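Local coordinates for metallo-beta-lactamase domain-containing protein (Thermotoga maritima, PDB 3H3E) that is of uncharacterised function but binds zinc and is thought to be a metal-dependent hydrolase of the metallo-beta-lactamase superfamily, at residues 69-74 and 145-150. The protein carries 2 engineered substitutions. Numbering follows the deposited sequence.
With ZN (zinc ion), chain B.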
loop_
_atom_site.group_PDB
_atom_site.type_symbol
_atom_site.label_atom_id
_atom_site.label_comp_id
_atom_site.label_asym_id
_atom_site.label_seq_id
_atom_site.Cartn_x
_atom_site.Cartn_y
_atom_site.Cartn_z
ATOM N N HIS A 69 5.827 -0.686 3.167
ATOM C CA HIS A 69 7.102 -1.382 3.066
ATOM C C HIS A 69 8.225 -0.362 2.839
ATOM O O HIS A 69 7.968 0.776 2.457
ATOM C CB HIS A 69 7.063 -2.487 1.993
ATOM C CG HIS A 69 6.863 -1.991 0.597
ATOM N ND1 HIS A 69 5.783 -1.218 0.224
ATOM C CD2 HIS A 69 7.593 -2.179 -0.527
ATOM C CE1 HIS A 69 5.868 -0.934 -1.064
ATOM N NE2 HIS A 69 6.957 -1.507 -1.545
ATOM N N GLY A 70 9.464 -0.750 3.109
ATOM C CA GLY A 70 10.566 0.198 3.048
ATOM C C GLY A 70 11.210 0.461 1.698
ATOM O O GLY A 70 12.421 0.577 1.624
ATOM N N HIS A 71 10.413 0.552 0.637
ATOM C CA HIS A 71 10.907 1.041 -0.651
ATOM C C HIS A 71 10.885 2.571 -0.730
ATOM O O HIS A 71 10.037 3.228 -0.115
ATOM C CB HIS A 71 10.078 0.483 -1.798
ATOM C CG HIS A 71 10.625 -0.779 -2.376
ATOM N ND1 HIS A 71 9.816 -1.792 -2.846
ATOM C CD2 HIS A 71 11.900 -1.198 -2.554
ATOM C CE1 HIS A 71 10.572 -2.778 -3.298
ATOM N NE2 HIS A 71 11.841 -2.442 -3.132
ATOM N N TYR A 72 11.813 3.122 -1.508
ATOM C CA TYR A 72 11.971 4.570 -1.692
ATOM C C TYR A 72 10.692 5.293 -2.149
ATOM O O TYR A 72 10.425 6.397 -1.713
ATOM C CB TYR A 72 13.099 4.835 -2.707
ATOM C CG TYR A 72 12.696 4.527 -4.127
ATOM C CD1 TYR A 72 12.352 5.541 -5.012
ATOM C CD2 TYR A 72 12.613 3.222 -4.569
ATOM C CE1 TYR A 72 11.953 5.260 -6.304
ATOM C CE2 TYR A 72 12.216 2.930 -5.854
ATOM C CZ TYR A 72 11.887 3.952 -6.717
ATOM O OH TYR A 72 11.498 3.652 -8.003
ATOM N N ASP A 73 9.915 4.671 -3.033
ATOM C CA ASP A 73 8.713 5.285 -3.590
ATOM C C ASP A 73 7.531 5.255 -2.620
ATOM O O ASP A 73 6.450 5.733 -2.950
ATOM C CB ASP A 73 8.324 4.660 -4.954
ATOM C CG ASP A 73 8.156 3.140 -4.897
ATOM O OD1 ASP A 73 9.042 2.485 -4.334
ATOM O OD2 ASP A 73 7.140 2.588 -5.401
ATOM N N HIS A 74 7.734 4.702 -1.425
ATOM C CA HIS A 74 6.673 4.637 -0.418
ATOM C C HIS A 74 7.070 5.344 0.858
ATOM O O HIS A 74 6.239 5.937 1.535
ATOM C CB HIS A 74 6.269 3.182 -0.143
ATOM C CG HIS A 74 5.735 2.493 -1.356
ATOM N ND1 HIS A 74 4.396 2.218 -1.526
ATOM C CD2 HIS A 74 6.349 2.095 -2.497
ATOM C CE1 HIS A 74 4.217 1.648 -2.706
ATOM N NE2 HIS A 74 5.386 1.567 -3.318
ATOM N N GLY A 145 9.904 -10.316 -9.617
ATOM C CA GLY A 145 10.910 -9.278 -9.716
ATOM C C GLY A 145 12.297 -9.704 -9.289
ATOM O O GLY A 145 12.561 -10.876 -9.043
ATOM N N ASP A 146 13.190 -8.728 -9.193
ATOM C CA ASP A 146 14.584 -9.000 -8.916
ATOM C C ASP A 146 15.013 -8.340 -7.621
ATOM O O ASP A 146 16.040 -7.679 -7.561
ATOM C CB ASP A 146 15.432 -8.483 -10.063
ATOM C CG ASP A 146 16.708 -9.246 -10.206
ATOM O OD1 ASP A 146 16.722 -10.414 -9.756
ATOM O OD2 ASP A 146 17.684 -8.688 -10.760
ATOM N N PHE A 147 14.226 -8.543 -6.574
ATOM C CA PHE A 147 14.424 -7.838 -5.321
ATOM C C PHE A 147 15.420 -8.500 -4.366
ATOM O O PHE A 147 15.413 -9.712 -4.178
ATOM C CB PHE A 147 13.078 -7.617 -4.639
ATOM C CG PHE A 147 12.134 -6.794 -5.451
ATOM C CD1 PHE A 147 12.394 -5.452 -5.683
ATOM C CD2 PHE A 147 10.989 -7.355 -5.989
ATOM C CE1 PHE A 147 11.535 -4.687 -6.442
ATOM C CE2 PHE A 147 10.126 -6.597 -6.756
ATOM C CZ PHE A 147 10.398 -5.263 -6.982
ATOM N N PHE A 148 16.285 -7.684 -3.771
ATOM C CA PHE A 148 17.202 -8.166 -2.755
ATOM C C PHE A 148 17.124 -7.306 -1.518
ATOM O O PHE A 148 16.562 -6.216 -1.539
ATOM C CB PHE A 148 18.622 -8.170 -3.284
ATOM C CG PHE A 148 18.828 -9.106 -4.409
ATOM C CD1 PHE A 148 19.393 -10.347 -4.195
ATOM C CD2 PHE A 148 18.436 -8.764 -5.679
ATOM C CE1 PHE A 148 19.574 -11.214 -5.228
ATOM C CE2 PHE A 148 18.619 -9.640 -6.716
ATOM C CZ PHE A 148 19.185 -10.861 -6.488
ATOM N N VAL A 149 17.692 -7.805 -0.433
ATOM C CA VAL A 149 17.741 -7.041 0.800
ATOM C C VAL A 149 19.076 -7.322 1.495
ATOM O O VAL A 149 19.671 -8.371 1.299
ATOM C CB VAL A 149 16.511 -7.341 1.694
ATOM C CG1 VAL A 149 16.623 -8.702 2.323
ATOM C CG2 VAL A 149 16.349 -6.279 2.749
ATOM N N GLU A 150 19.570 -6.362 2.259
ATOM C CA GLU A 150 20.874 -6.492 2.892
ATOM C C GLU A 150 20.744 -6.231 4.370
ATOM O O GLU A 150 20.395 -5.131 4.788
ATOM C CB GLU A 150 21.892 -5.522 2.288
ATOM C CG GLU A 150 22.360 -5.885 0.876
ATOM C CD GLU A 150 23.688 -5.233 0.510
ATOM O OE1 GLU A 150 24.152 -4.361 1.283
ATOM O OE2 GLU A 150 24.266 -5.588 -0.544
HETATM ZN ZN ZN B . 7.783 -1.800 -3.662
#
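The zinc site of the metallo-beta-lactamase fold, with its HxHxDH motif at residues 69-74, meets the ring of Phe-147 here: this phenyl group, on the four-stranded antiparallel sheet that includes 95-98, lies against the metal-binding ring of His-71. The two backbones stay well apart, the CA atoms of His-71 and Phe-147 being 10.6 Å from each other, so side chains alone bridge the gap. Phe-147 holds CG anti to its carbonyl carbon, beside the backbone N (chi1 -61°), which sends the ring toward the zinc site, and the two side chains cross at about a right angle. The imidazole and the phenyl ring meet obliquely, their planes inclined at 50°. No hydrogen bond joins the segments; the contact is van der Waals between two flat groups, and a phenylalanine suits the spot because it packs obliquely beside the His-71 ring without offering the metal a competing donor.

His-69 and His-71 reach the same zinc through different nitrogens. His-69 binds with NE2, at the far end of its ring, 2.3 Å from the zinc, while His-71 uses ND1, the ring nitrogen bonded to CG, 2.2 Å from the metal. His-182 completes the protein ligands and also meets Phe-147 edge-to-face, so this one phenylalanine borders two of the three zinc-binding rings.

On the backbone, His-71 is the N-cap of helix 72-75, and its O accepts a bond from His-74 N at 3.0 Å. Asp-73 and His-74 complete the motif; together with His-236 they may form a second metal site, as in relatives that bind two metals, with no metal modelled there. The CE1 and NE2 side of the His-71 ring meets the CD1-CE1 bond of Phe-147, closest between the two CE1 atoms at 3.8 Å.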